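Long-range contacts in naphthalene dioxygenase large subunit (PDB 2B1X), which serves as the large subunit of a Rieske-type enzyme, pairing a [2Fe-2S] domain with a catalytic domain that holds a mononuclear iron: residues A[21-26]-A[393-398]; A[206-211]-A[422-427]; A[247-252]-A[296-301]; A[302-307]-A[321-326]. One frame throughout, in Å; residues are numbered along the deposited sequence.

The four contacts run from the pairing of an N-terminal segment, contact 1, into the sheet of the catalytic domain. Contacts 1 and 2 have centres about 11 Å apart and meet where Tyr395 OH hydrogen-bonds to Asp208 OD2, 2.8 Å away; both also touch the second subunit. Contacts 2 and 3 are closer, about 7 Å between centres, with Ala207 O accepting from Thr297 OG1. Contacts 3 and 4 share one sheet, in which Gly296 O is hydrogen-bonded to Ile304 N. Contacts 1 and 4 do not touch. The bound iron lies about 8 Å from the side chain of Arg324 in contact 4, 11 Å from Asp208 in contact 2 and 12 Å from Thr297 in contact 3.

Contact 1 of 4, residues A[21-26]-A[393-398]; sequences WTVPAA and LNYQMG
Leu393 N donates to Val23 O over a short 2.6 Å with an almost straight N-H...O angle of 169°. Val23 N returns a bond to Leu393 O, and the two residues form an antiparallel hydrogen-bonded pair. One step along, Thr22 faces Asn394 as a non-hydrogen-bonded pair, and Thr22 CA brings its hydrogen within reach of Leu393 O. The ladder then gives way to a turn: Tyr395 N still bonds to Trp21 O at 3.0 Å, but Asn394 OD1 accepts from Gln396 N, from above its carbonyl plane, closing an Asx turn. On the side of Val23, CG2 packs obliquely against CD1 of the Tyr395 ring at 3.8 Å. Trp21 has CG anti to its carbonyl carbon (chi1 -65°), and its indole lies beside the turn, CZ3 3.5 Å from Met397 O, which sits at the ring edge and in its plane. Arg425 makes a cation-pi contact with the same indole, while Gln396 NE2 bonds to Asp20 O. Arg91 of the second subunit reaches Asn394 O. The result is a two-stranded antiparallel ladder ending in an Asx turn, which ties the N-terminal segment to the catalytic domain.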
loop_
_atom_site.group_PDB
_atom_site.type_symbol
_atom_site.label_atom_id
_atom_site.label_comp_id
_atom_site.label_asym_id
_atom_site.label_seq_id
_atom_site.Cartn_x
_atom_site.Cartn_y
_atom_site.Cartn_z
ATOM N N TRP A 21 -19.585 -13.952 31.430
ATOM C CA TRP A 21 -19.432 -14.626 30.125
ATOM C C TRP A 21 -19.276 -13.607 28.973
ATOM O O TRP A 21 -19.949 -13.718 27.943
ATOM C CB TRP A 21 -20.588 -15.600 29.837
ATOM C CG TRP A 21 -20.677 -16.814 30.780
ATOM C CD1 TRP A 21 -20.169 -16.903 32.053
ATOM C CD2 TRP A 21 -21.289 -18.087 30.509
ATOM N NE1 TRP A 21 -20.443 -18.140 32.591
ATOM C CE2 TRP A 21 -21.140 -18.885 31.676
ATOM C CE3 TRP A 21 -21.989 -18.626 29.418
ATOM C CZ2 TRP A 21 -21.629 -20.203 31.767
ATOM C CZ3 TRP A 21 -22.490 -19.925 29.512
ATOM C CH2 TRP A 21 -22.296 -20.704 30.681
ATOM N N THR A 22 -18.439 -12.599 29.194
ATOM C CA THR A 22 -18.079 -11.638 28.152
ATOM C C THR A 22 -16.572 -11.588 28.042
ATOM O O THR A 22 -15.881 -12.116 28.903
ATOM C CB THR A 22 -18.623 -10.226 28.422
ATOM O OG1 THR A 22 -17.972 -9.671 29.571
ATOM C CG2 THR A 22 -20.125 -10.252 28.781
ATOM N N VAL A 23 -16.071 -10.960 26.988
ATOM C CA VAL A 23 -14.618 -10.774 26.784
ATOM C C VAL A 23 -14.432 -9.352 26.238
ATOM O O VAL A 23 -15.264 -8.933 25.435
ATOM C CB VAL A 23 -14.043 -11.856 25.789
ATOM C CG1 VAL A 23 -12.557 -11.549 25.396
ATOM C CG2 VAL A 23 -14.109 -13.216 26.403
ATOM N N PRO A 24 -13.405 -8.603 26.685
ATOM C CA PRO A 24 -13.113 -7.267 26.140
ATOM C C PRO A 24 -12.883 -7.241 24.637
ATOM O O PRO A 24 -12.118 -8.035 24.103
ATOM C CB PRO A 24 -11.805 -6.874 26.841
ATOM C CG PRO A 24 -11.808 -7.676 28.099
ATOM C CD PRO A 24 -12.460 -8.956 27.765
ATOM N N ALA A 25 -13.537 -6.292 23.986
ATOM C CA ALA A 25 -13.453 -6.111 22.539
ATOM C C ALA A 25 -12.090 -5.680 22.052
ATOM O O ALA A 25 -11.790 -5.771 20.848
ATOM C CB ALA A 25 -14.548 -5.078 22.078
ATOM N N ALA A 26 -11.264 -5.154 22.962
ATOM C CA ALA A 26 -9.982 -4.611 22.576
ATOM C C ALA A 26 -9.032 -5.686 22.046
ATOM O O ALA A 26 -7.994 -5.353 21.474
ATOM C CB ALA A 26 -9.341 -3.897 23.744
ATOM N N LEU A 393 -17.344 -8.276 24.024
ATOM C CA LEU A 393 -17.969 -9.287 23.174
ATOM C C LEU A 393 -18.912 -10.145 24.028
ATOM O O LEU A 393 -18.583 -10.443 25.182
ATOM C CB LEU A 393 -16.872 -10.146 22.570
ATOM C CG LEU A 393 -15.797 -9.408 21.763
ATOM C CD1 LEU A 393 -14.650 -10.362 21.345
ATOM C CD2 LEU A 393 -16.382 -8.680 20.533
ATOM N N ASN A 394 -20.076 -10.540 23.479
ATOM C CA ASN A 394 -21.034 -11.285 24.259
ATOM C C ASN A 394 -20.870 -12.791 23.987
ATOM O O ASN A 394 -21.163 -13.280 22.890
ATOM C CB ASN A 394 -22.486 -10.784 23.992
ATOM C CG ASN A 394 -23.543 -11.476 24.882
ATOM O OD1 ASN A 394 -23.755 -12.684 24.789
ATOM N ND2 ASN A 394 -24.245 -10.683 25.709
ATOM N N TYR A 395 -20.392 -13.507 25.005
ATOM C CA TYR A 395 -20.295 -14.936 24.944
ATOM C C TYR A 395 -21.271 -15.610 25.935
ATOM O O TYR A 395 -20.977 -16.697 26.491
ATOM C CB TYR A 395 -18.841 -15.333 25.228
ATOM C CG TYR A 395 -17.936 -15.051 24.039
ATOM C CD1 TYR A 395 -17.067 -13.965 24.057
ATOM C CD2 TYR A 395 -17.936 -15.894 22.899
ATOM C CE1 TYR A 395 -16.244 -13.699 22.978
ATOM C CE2 TYR A 395 -17.076 -15.630 21.812
ATOM C CZ TYR A 395 -16.257 -14.523 21.872
ATOM O OH TYR A 395 -15.425 -14.212 20.837
ATOM N N GLN A 396 -22.434 -14.979 26.131
ATOM C CA GLN A 396 -23.365 -15.433 27.165
ATOM C C GLN A 396 -24.330 -16.571 26.777
ATOM O O GLN A 396 -25.246 -16.892 27.535
ATOM C CB GLN A 396 -24.203 -14.261 27.684
ATOM C CG GLN A 396 -23.372 -13.075 28.246
ATOM C CD GLN A 396 -24.267 -12.059 28.935
ATOM O OE1 GLN A 396 -25.340 -11.714 28.425
ATOM N NE2 GLN A 396 -23.820 -11.560 30.083
ATOM N N MET A 397 -24.156 -17.148 25.603
ATOM C CA MET A 397 -25.032 -18.243 25.173
ATOM C C MET A 397 -24.960 -19.417 26.152
ATOM O O MET A 397 -23.927 -20.084 26.275
ATOM C CB MET A 397 -24.654 -18.697 23.758
ATOM C CG MET A 397 -25.666 -19.645 23.136
ATOM S SD MET A 397 -25.085 -20.222 21.570
ATOM C CE MET A 397 -25.522 -18.878 20.555
ATOM N N GLY A 398 -26.074 -19.663 26.868
ATOM C CA GLY A 398 -26.146 -20.813 27.759
ATOM C C GLY A 398 -25.945 -20.398 29.209
ATOM O O GLY A 398 -26.104 -21.205 30.127
#

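Contact 2 of 4, residues A[206-211]-A[422-427]; sequences GADNFV and ANQRNF
Val211 turns CG1 into the position between its backbone N and carbonyl carbon (chi1 77°), and Gln424 bends at chi2 (88°) where it passes Asp208. Val211 CG1 thereby settles against the opposing helix, 3.8 Å from Gln424 CA, and touches Phe427 CB more loosely. Its carbonyl is held as well: Asn423 ND2 donates to Val211 O at 3.0 Å, tilted somewhat from the carbonyl plane, and the same amide nitrogen also bonds to Leu251 O, so one NH2 group of helix 422-436 holds both helix 204-212 and strand 250-254. Further along, Phe427 reaches across with the far end of its ring, CZ lying 3.5 Å from Ala207 CB.

Asp208 and Gln424 cross at about a right angle, without a direct hydrogen bond. Gln424 CG comes 3.3 Å from Asp208 OD2, and two waters complete the link. One donates to Asp208 OD2 and Gln424 O; the other donates to Asp208 OD1 at 2.9 Å and accepts from Gln424 NE2. The buried Asp208 O has no polar partner in the model. Asp208 OD2 also hydrogen-bonds with Tyr395 OH, and OD1 forms a salt bridge with Arg91 of the second subunit, a residue of that subunit's cluster pocket, which is consistent with a bridging place between the two metal centres.

Helices 204-212 and 422-436 cross here with 139° between their N-to-C directions, well inclined from antiparallel, with short-segment axes 8.8 Å apart. Strand 293-298 lies against both through Thr297, and strand 240-244 against the second through His242 and His244.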
loop_
_atom_site.group_PDB
_atom_site.type_symbol
_atom_site.label_atom_id
_atom_site.label_comp_id
_atom_site.label_asym_id
_atom_site.label_seq_id
_atom_site.Cartn_x
_atom_site.Cartn_y
_atom_site.Cartn_z
ATOM N N GLY A 206 -11.497 -16.298 12.719
ATOM C CA GLY A 206 -11.599 -17.620 12.111
ATOM C C GLY A 206 -11.520 -18.711 13.176
ATOM O O GLY A 206 -12.319 -19.639 13.203
ATOM N N ALA A 207 -10.563 -18.583 14.083
ATOM C CA ALA A 207 -10.409 -19.573 15.136
ATOM C C ALA A 207 -11.663 -19.670 16.049
ATOM O O ALA A 207 -12.148 -20.786 16.360
ATOM C CB ALA A 207 -9.140 -19.256 15.930
ATOM N N ASP A 208 -12.206 -18.510 16.428
ATOM C CA ASP A 208 -13.437 -18.364 17.247
ATOM C C ASP A 208 -14.646 -19.034 16.571
ATOM O O ASP A 208 -15.464 -19.724 17.212
ATOM C CB ASP A 208 -13.714 -16.838 17.433
ATOM C CG ASP A 208 -15.029 -16.524 18.151
ATOM O OD1 ASP A 208 -16.067 -16.194 17.477
ATOM O OD2 ASP A 208 -15.127 -16.553 19.401
ATOM N N ASN A 209 -14.754 -18.831 15.263
ATOM C CA ASN A 209 -15.844 -19.373 14.484
ATOM C C ASN A 209 -15.841 -20.904 14.445
ATOM O O ASN A 209 -16.879 -21.548 14.707
ATOM C CB ASN A 209 -15.825 -18.754 13.078
ATOM C CG ASN A 209 -16.932 -19.288 12.188
ATOM O OD1 ASN A 209 -16.851 -20.402 11.742
ATOM N ND2 ASN A 209 -17.974 -18.493 11.948
ATOM N N PHE A 210 -14.685 -21.495 14.143
ATOM C CA PHE A 210 -14.600 -22.940 14.017
ATOM C C PHE A 210 -14.529 -23.643 15.366
ATOM O O PHE A 210 -14.911 -24.775 15.416
ATOM C CB PHE A 210 -13.424 -23.405 13.109
ATOM C CG PHE A 210 -13.775 -23.485 11.653
ATOM C CD1 PHE A 210 -13.964 -22.323 10.903
ATOM C CD2 PHE A 210 -13.980 -24.724 11.035
ATOM C CE1 PHE A 210 -14.296 -22.376 9.540
ATOM C CE2 PHE A 210 -14.354 -24.806 9.656
ATOM C CZ PHE A 210 -14.523 -23.620 8.910
ATOM N N VAL A 211 -14.021 -23.000 16.435
ATOM C CA VAL A 211 -13.915 -23.688 17.745
ATOM C C VAL A 211 -15.317 -24.094 18.310
ATOM O O VAL A 211 -15.480 -25.137 18.977
ATOM C CB VAL A 211 -12.981 -22.918 18.803
ATOM C CG1 VAL A 211 -13.689 -21.689 19.453
ATOM C CG2 VAL A 211 -12.416 -23.888 19.903
ATOM N N ALA A 422 -19.338 -21.990 25.145
ATOM C CA ALA A 422 -18.349 -22.505 26.108
ATOM C C ALA A 422 -16.973 -22.758 25.462
ATOM O O ALA A 422 -15.916 -22.443 26.057
ATOM C CB ALA A 422 -18.864 -23.767 26.815
ATOM N N ASN A 423 -16.974 -23.288 24.244
ATOM C CA ASN A 423 -15.720 -23.484 23.499
ATOM C C ASN A 423 -14.974 -22.190 23.192
ATOM O O ASN A 423 -13.758 -22.119 23.417
ATOM C CB ASN A 423 -15.948 -24.272 22.216
ATOM C CG ASN A 423 -16.340 -25.694 22.485
ATOM O OD1 ASN A 423 -16.422 -26.128 23.667
ATOM N ND2 ASN A 423 -16.594 -26.467 21.389
ATOM N N GLN A 424 -15.683 -21.180 22.702
ATOM C CA GLN A 424 -15.062 -19.863 22.428
ATOM C C GLN A 424 -14.490 -19.231 23.707
ATOM O O GLN A 424 -13.417 -18.621 23.688
ATOM C CB GLN A 424 -16.061 -18.897 21.775
ATOM C CG GLN A 424 -16.630 -19.353 20.397
ATOM C CD GLN A 424 -17.891 -20.244 20.454
ATOM O OE1 GLN A 424 -17.988 -21.160 21.269
ATOM N NE2 GLN A 424 -18.842 -19.975 19.561
ATOM N N ARG A 425 -15.205 -19.424 24.823
ATOM C CA ARG A 425 -14.773 -18.893 26.108
ATOM C C ARG A 425 -13.489 -19.549 26.607
ATOM O O ARG A 425 -12.618 -18.873 27.138
ATOM C CB ARG A 425 -15.877 -19.102 27.145
ATOM C CG ARG A 425 -16.995 -18.011 27.051
ATOM C CD ARG A 425 -17.735 -17.843 28.368
ATOM N NE ARG A 425 -18.548 -18.994 28.473
ATOM C CZ ARG A 425 -18.586 -19.872 29.455
ATOM N NH1 ARG A 425 -17.878 -19.763 30.582
ATOM N NH2 ARG A 425 -19.403 -20.884 29.288
ATOM N N ASN A 426 -13.429 -20.877 26.487
ATOM C CA ASN A 426 -12.239 -21.671 26.795
ATOM C C ASN A 426 -11.044 -21.290 25.918
ATOM O O ASN A 426 -9.913 -21.265 26.370
ATOM C CB ASN A 426 -12.581 -23.158 26.601
ATOM C CG ASN A 426 -11.419 -24.092 26.906
ATOM O OD1 ASN A 426 -10.924 -24.141 28.022
ATOM N ND2 ASN A 426 -11.002 -24.863 25.908
ATOM N N PHE A 427 -11.298 -21.005 24.651
ATOM C CA PHE A 427 -10.228 -20.645 23.733
ATOM C C PHE A 427 -9.643 -19.298 24.192
ATOM O O PHE A 427 -8.431 -19.143 24.314
ATOM C CB PHE A 427 -10.805 -20.575 22.309
ATOM C CG PHE A 427 -9.840 -20.057 21.273
ATOM C CD1 PHE A 427 -9.166 -20.941 20.451
ATOM C CD2 PHE A 427 -9.663 -18.682 21.092
ATOM C CE1 PHE A 427 -8.289 -20.481 19.464
ATOM C CE2 PHE A 427 -8.767 -18.211 20.111
ATOM C CZ PHE A 427 -8.106 -19.135 19.282
HETATM O O HOH W 1 -12.989 -17.814 20.634
HETATM O O HOH W 2 -18.629 -17.504 17.865
#

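Contact 3 of 4, residues A[247-252]-A[296-301]; sequences HGHGLG and GTVFPN
His249 ND1 accepts from Phe299 N at 2.9 Å, and the donor nitrogen lies in the plane of the imidazole, at its edge. Since His249 NE2 is bonded to Tyr169 O, the ring is held at both nitrogens, ND1 by Phe299 across the contact and NE2 by Tyr169 outside it. Val298 CG1 touches His249 CE1 at 3.7 Å, and the side chains of His249 and Phe299 cross at about a right angle. His247 O covers one face of the imidazole, 3.5 Å above its centre; the same oxygen meets Phe299 CB at 3.1 Å. CG of Phe299 stands anti to its backbone N (chi1 -169°). The ring beyond it meets those of Phe427 and Tyr430 of helix 422-436.

Behind this first shell the backbones pair as strands. Thr297 N donates to Gly250 O at 3.0 Å, whereas the return bond from Gly250 N to Thr297 O is long and weak. Next comes the non-hydrogen-bonded pair of Leu251 and Gly296, whose CA atoms are just 3.8 Å apart; the bare CA of Gly296 permits so close an approach, as a CB there would run into Leu251 CB. Past Phe299 a cis peptide bond precedes Pro300 as the chain turns toward the next strand. Thr297 OG1 bonds to Ser303 OG. Strands 250-254 and 293-298 are thus antiparallel neighbours within the large curved sheet of the helix-grip (Bet v 1-like) fold of the catalytic domain.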
loop_
_atom_site.group_PDB
_atom_site.type_symbol
_atom_site.label_atom_id
_atom_site.label_comp_id
_atom_site.label_asym_id
_atom_site.label_seq_id
_atom_site.Cartn_x
_atom_site.Cartn_y
_atom_site.Cartn_z
ATOM N N HIS A 247 -5.803 -26.345 27.312
ATOM C CA HIS A 247 -5.031 -25.652 26.235
ATOM C C HIS A 247 -5.879 -24.987 25.125
ATOM O O HIS A 247 -5.441 -24.871 23.950
ATOM C CB HIS A 247 -3.970 -26.556 25.587
ATOM C CG HIS A 247 -3.141 -27.318 26.570
ATOM N ND1 HIS A 247 -2.034 -26.778 27.179
ATOM C CD2 HIS A 247 -3.244 -28.577 27.036
ATOM C CE1 HIS A 247 -1.490 -27.671 27.986
ATOM N NE2 HIS A 247 -2.208 -28.774 27.917
ATOM N N GLY A 248 -7.068 -24.516 25.489
ATOM C CA GLY A 248 -7.843 -23.720 24.549
ATOM C C GLY A 248 -8.533 -24.486 23.434
ATOM O O GLY A 248 -9.222 -23.855 22.618
ATOM N N HIS A 249 -8.404 -25.818 23.401
ATOM C CA HIS A 249 -8.944 -26.588 22.264
ATOM C C HIS A 249 -10.429 -26.878 22.435
ATOM O O HIS A 249 -10.905 -27.114 23.555
ATOM C CB HIS A 249 -8.241 -27.923 22.062
ATOM C CG HIS A 249 -6.748 -27.874 22.076
ATOM N ND1 HIS A 249 -6.017 -27.057 21.244
ATOM C CD2 HIS A 249 -5.844 -28.592 22.787
ATOM C CE1 HIS A 249 -4.728 -27.265 21.446
ATOM N NE2 HIS A 249 -4.594 -28.180 22.386
ATOM N N GLY A 250 -11.170 -26.894 21.319
ATOM C CA GLY A 250 -12.555 -27.322 21.393
ATOM C C GLY A 250 -13.089 -27.687 20.024
ATOM O O GLY A 250 -12.499 -27.310 18.996
ATOM N N LEU A 251 -14.247 -28.330 20.025
ATOM C CA LEU A 251 -14.930 -28.774 18.808
ATOM C C LEU A 251 -16.422 -28.960 19.046
ATOM O O LEU A 251 -16.879 -29.023 20.187
ATOM C CB LEU A 251 -14.382 -30.115 18.336
ATOM C CG LEU A 251 -14.611 -31.383 19.153
ATOM C CD1 LEU A 251 -14.559 -32.618 18.230
ATOM C CD2 LEU A 251 -13.607 -31.526 20.306
ATOM N N GLY A 252 -17.170 -29.068 17.955
ATOM C CA GLY A 252 -18.569 -29.483 18.029
ATOM C C GLY A 252 -18.825 -30.602 17.052
ATOM O O GLY A 252 -18.177 -30.669 16.024
ATOM N N GLY A 296 -13.818 -27.648 14.622
ATOM C CA GLY A 296 -13.018 -27.430 15.804
ATOM C C GLY A 296 -11.782 -26.607 15.534
ATOM O O GLY A 296 -11.412 -26.323 14.385
ATOM N N THR A 297 -11.137 -26.205 16.614
ATOM C CA THR A 297 -9.880 -25.498 16.474
ATOM C C THR A 297 -8.889 -26.133 17.417
ATOM O O THR A 297 -9.200 -26.393 18.588
ATOM C CB THR A 297 -10.082 -24.008 16.807
ATOM O OG1 THR A 297 -10.824 -23.414 15.739
ATOM C CG2 THR A 297 -8.746 -23.262 16.842
ATOM N N VAL A 298 -7.717 -26.428 16.872
ATOM C CA VAL A 298 -6.549 -26.744 17.671
ATOM C C VAL A 298 -5.800 -25.430 18.007
ATOM O O VAL A 298 -5.201 -24.787 17.140
ATOM C CB VAL A 298 -5.597 -27.710 16.918
ATOM C CG1 VAL A 298 -4.446 -28.119 17.813
ATOM C CG2 VAL A 298 -6.379 -28.946 16.447
ATOM N N PHE A 299 -5.853 -25.019 19.257
ATOM C CA PHE A 299 -5.229 -23.751 19.633
ATOM C C PHE A 299 -3.763 -23.711 19.206
ATOM O O PHE A 299 -3.055 -24.702 19.369
ATOM C CB PHE A 299 -5.299 -23.560 21.139
ATOM C CG PHE A 299 -4.922 -22.199 21.573
ATOM C CD1 PHE A 299 -5.899 -21.220 21.776
ATOM C CD2 PHE A 299 -3.582 -21.889 21.809
ATOM C CE1 PHE A 299 -5.546 -19.933 22.185
ATOM C CE2 PHE A 299 -3.202 -20.575 22.207
ATOM C CZ PHE A 299 -4.185 -19.611 22.393
ATOM N N PRO A 300 -3.282 -22.580 18.688
ATOM C CA PRO A 300 -4.099 -21.377 18.441
ATOM C C PRO A 300 -4.909 -21.322 17.138
ATOM O O PRO A 300 -6.079 -20.894 17.213
ATOM C CB PRO A 300 -3.068 -20.235 18.450
ATOM C CG PRO A 300 -1.734 -20.927 18.044
ATOM C CD PRO A 300 -1.848 -22.380 18.372
ATOM N N ASN A 301 -4.333 -21.691 15.997
ATOM C CA ASN A 301 -4.862 -21.171 14.717
ATOM C C ASN A 301 -5.013 -22.247 13.633
ATOM O O ASN A 301 -4.986 -21.936 12.448
ATOM C CB ASN A 301 -3.996 -20.004 14.198
ATOM C CG ASN A 301 -2.609 -20.467 13.717
ATOM O OD1 ASN A 301 -2.079 -21.450 14.218
ATOM N ND2 ASN A 301 -2.046 -19.779 12.729
#

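Contact 4 of 4, residues A[302-307]-A[321-326]; sequences LSIGNF and LTLRLW
Leu302 begins the pairing, its CD1 resting on Leu323 CB at 4.0 Å and its CA hydrogen directed to Arg324 O. Ser303 follows as a hydrogen-bonded pair with Arg324, through Ser303 N to Arg324 O and Arg324 N to Ser303 O. With OG anti to its carbonyl carbon (chi1 -63°), Ser303 also receives Trp326 NE1, 2.8 Å from OG and close to the indole plane, with an N-H...O angle of 163°. Arg324 CG lies over one face of that indole, toward the rim. On the opposite face of the sheet Ile304 runs side by side with Leu323, CG1 to CD2 3.7 Å, while its CG2 touches Leu321 CD1 where the two side chains cross. Gly305 and Thr322 pair through two 2.8 Å bonds, Gly305 N to Thr322 O and Thr322 N to Gly305 O. Arg324 NE donates to Thr322 OG1, steadying a bent side chain whose NH1 forms a salt bridge with Glu369. At Asn306, CB packs against Leu321 CD1 at 3.9 Å, and ND2 is bonded to Phe320 O. This regular ladder is that of an antiparallel beta hairpin, strands 302-309 and 318-330, at the centre of the catalytic domain's sheet.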
loop_
_atom_site.group_PDB
_atom_site.type_symbol
_atom_site.label_atom_id
_atom_site.label_comp_id
_atom_site.label_asym_id
_atom_site.label_seq_id
_atom_site.Cartn_x
_atom_site.Cartn_y
_atom_site.Cartn_z
ATOM N N LEU A 302 -5.165 -23.510 14.038
ATOM C CA LEU A 302 -5.487 -24.583 13.106
ATOM C C LEU A 302 -6.938 -24.975 13.325
ATOM O O LEU A 302 -7.304 -25.367 14.437
ATOM C CB LEU A 302 -4.590 -25.827 13.324
ATOM C CG LEU A 302 -5.104 -27.127 12.615
ATOM C CD1 LEU A 302 -4.976 -26.950 11.112
ATOM C CD2 LEU A 302 -4.382 -28.372 13.074
ATOM N N SER A 303 -7.764 -24.885 12.279
ATOM C CA SER A 303 -9.158 -25.309 12.411
ATOM C C SER A 303 -9.451 -26.471 11.456
ATOM O O SER A 303 -8.760 -26.645 10.451
ATOM C CB SER A 303 -10.147 -24.156 12.158
ATOM O OG SER A 303 -10.008 -23.092 13.111
ATOM N N ILE A 304 -10.459 -27.258 11.828
ATOM C CA ILE A 304 -10.854 -28.460 11.129
ATOM C C ILE A 304 -12.312 -28.316 10.768
ATOM O O ILE A 304 -13.126 -27.892 11.615
ATOM C CB ILE A 304 -10.646 -29.673 12.072
ATOM C CG1 ILE A 304 -9.137 -29.818 12.376
ATOM C CG2 ILE A 304 -11.242 -30.949 11.486
ATOM C CD1 ILE A 304 -8.786 -30.869 13.426
ATOM N N GLY A 305 -12.653 -28.671 9.534
ATOM C CA GLY A 305 -14.042 -28.891 9.164
ATOM C C GLY A 305 -14.238 -30.226 8.475
ATOM O O GLY A 305 -13.597 -30.477 7.456
ATOM N N ASN A 306 -15.079 -31.099 9.029
ATOM C CA ASN A 306 -15.360 -32.378 8.407
ATOM C C ASN A 306 -16.858 -32.380 8.227
ATOM O O ASN A 306 -17.622 -32.616 9.183
ATOM C CB ASN A 306 -14.890 -33.545 9.294
ATOM C CG ASN A 306 -14.786 -34.903 8.544
ATOM O OD1 ASN A 306 -14.339 -35.875 9.123
ATOM N ND2 ASN A 306 -15.206 -34.963 7.283
ATOM N N PHE A 307 -17.281 -32.058 7.009
ATOM C CA PHE A 307 -18.678 -31.713 6.741
ATOM C C PHE A 307 -19.260 -32.569 5.626
ATOM O O PHE A 307 -18.553 -32.990 4.708
ATOM C CB PHE A 307 -18.827 -30.251 6.310
ATOM C CG PHE A 307 -18.317 -29.229 7.297
ATOM C CD1 PHE A 307 -17.811 -28.027 6.829
ATOM C CD2 PHE A 307 -18.357 -29.437 8.679
ATOM C CE1 PHE A 307 -17.338 -27.021 7.731
ATOM C CE2 PHE A 307 -17.871 -28.450 9.571
ATOM C CZ PHE A 307 -17.372 -27.242 9.087
ATOM N N LEU A 321 -13.092 -33.346 4.245
ATOM C CA LEU A 321 -12.288 -32.863 5.349
ATOM C C LEU A 321 -11.422 -31.698 4.882
ATOM O O LEU A 321 -10.737 -31.799 3.855
ATOM C CB LEU A 321 -11.396 -33.999 5.903
ATOM C CG LEU A 321 -10.387 -33.564 6.984
ATOM C CD1 LEU A 321 -11.135 -33.069 8.247
ATOM C CD2 LEU A 321 -9.402 -34.703 7.316
ATOM N N THR A 322 -11.445 -30.603 5.634
ATOM C CA THR A 322 -10.519 -29.525 5.410
ATOM C C THR A 322 -9.845 -29.133 6.727
ATOM O O THR A 322 -10.496 -29.099 7.783
ATOM C CB THR A 322 -11.238 -28.276 4.752
ATOM O OG1 THR A 322 -10.382 -27.139 4.829
ATOM C CG2 THR A 322 -12.437 -27.822 5.566
ATOM N N LEU A 323 -8.540 -28.877 6.647
ATOM C CA LEU A 323 -7.771 -28.256 7.722
ATOM C C LEU A 323 -7.385 -26.879 7.212
ATOM O O LEU A 323 -7.089 -26.718 6.038
ATOM C CB LEU A 323 -6.480 -29.039 8.001
ATOM C CG LEU A 323 -6.465 -30.485 8.517
ATOM C CD1 LEU A 323 -5.217 -30.798 9.357
ATOM C CD2 LEU A 323 -7.776 -30.995 9.188
ATOM N N ARG A 324 -7.363 -25.881 8.074
ATOM C CA ARG A 324 -6.957 -24.562 7.613
ATOM C C ARG A 324 -6.170 -23.837 8.710
ATOM O O ARG A 324 -6.457 -24.015 9.895
ATOM C CB ARG A 324 -8.195 -23.739 7.184
ATOM C CG ARG A 324 -9.359 -23.795 8.198
ATOM C CD ARG A 324 -10.438 -24.861 7.870
ATOM N NE ARG A 324 -10.735 -24.803 6.442
ATOM C CZ ARG A 324 -11.448 -23.838 5.868
ATOM N NH1 ARG A 324 -12.024 -22.887 6.627
ATOM N NH2 ARG A 324 -11.602 -23.844 4.549
ATOM N N LEU A 325 -5.180 -23.049 8.290
ATOM C CA LEU A 325 -4.477 -22.093 9.118
ATOM C C LEU A 325 -5.036 -20.690 8.982
ATOM O O LEU A 325 -5.286 -20.178 7.866
ATOM C CB LEU A 325 -2.995 -22.062 8.755
ATOM C CG LEU A 325 -2.197 -23.299 9.228
ATOM C CD1 LEU A 325 -0.879 -23.401 8.479
ATOM C CD2 LEU A 325 -1.985 -23.244 10.775
ATOM N N TRP A 326 -5.225 -20.044 10.121
ATOM C CA TRP A 326 -5.533 -18.631 10.102
ATOM C C TRP A 326 -4.192 -17.993 10.407
ATOM O O TRP A 326 -3.844 -17.783 11.564
ATOM C CB TRP A 326 -6.611 -18.267 11.141
ATOM C CG TRP A 326 -7.751 -19.194 11.151
ATOM C CD1 TRP A 326 -8.080 -20.124 12.138
ATOM C CD2 TRP A 326 -8.736 -19.337 10.121
ATOM N NE1 TRP A 326 -9.214 -20.801 11.765
ATOM C CE2 TRP A 326 -9.650 -20.324 10.548
ATOM C CE3 TRP A 326 -8.958 -18.697 8.877
ATOM C CZ2 TRP A 326 -10.747 -20.722 9.777
ATOM C CZ3 TRP A 326 -10.080 -19.093 8.111
ATOM C CH2 TRP A 326 -10.956 -20.114 8.580
#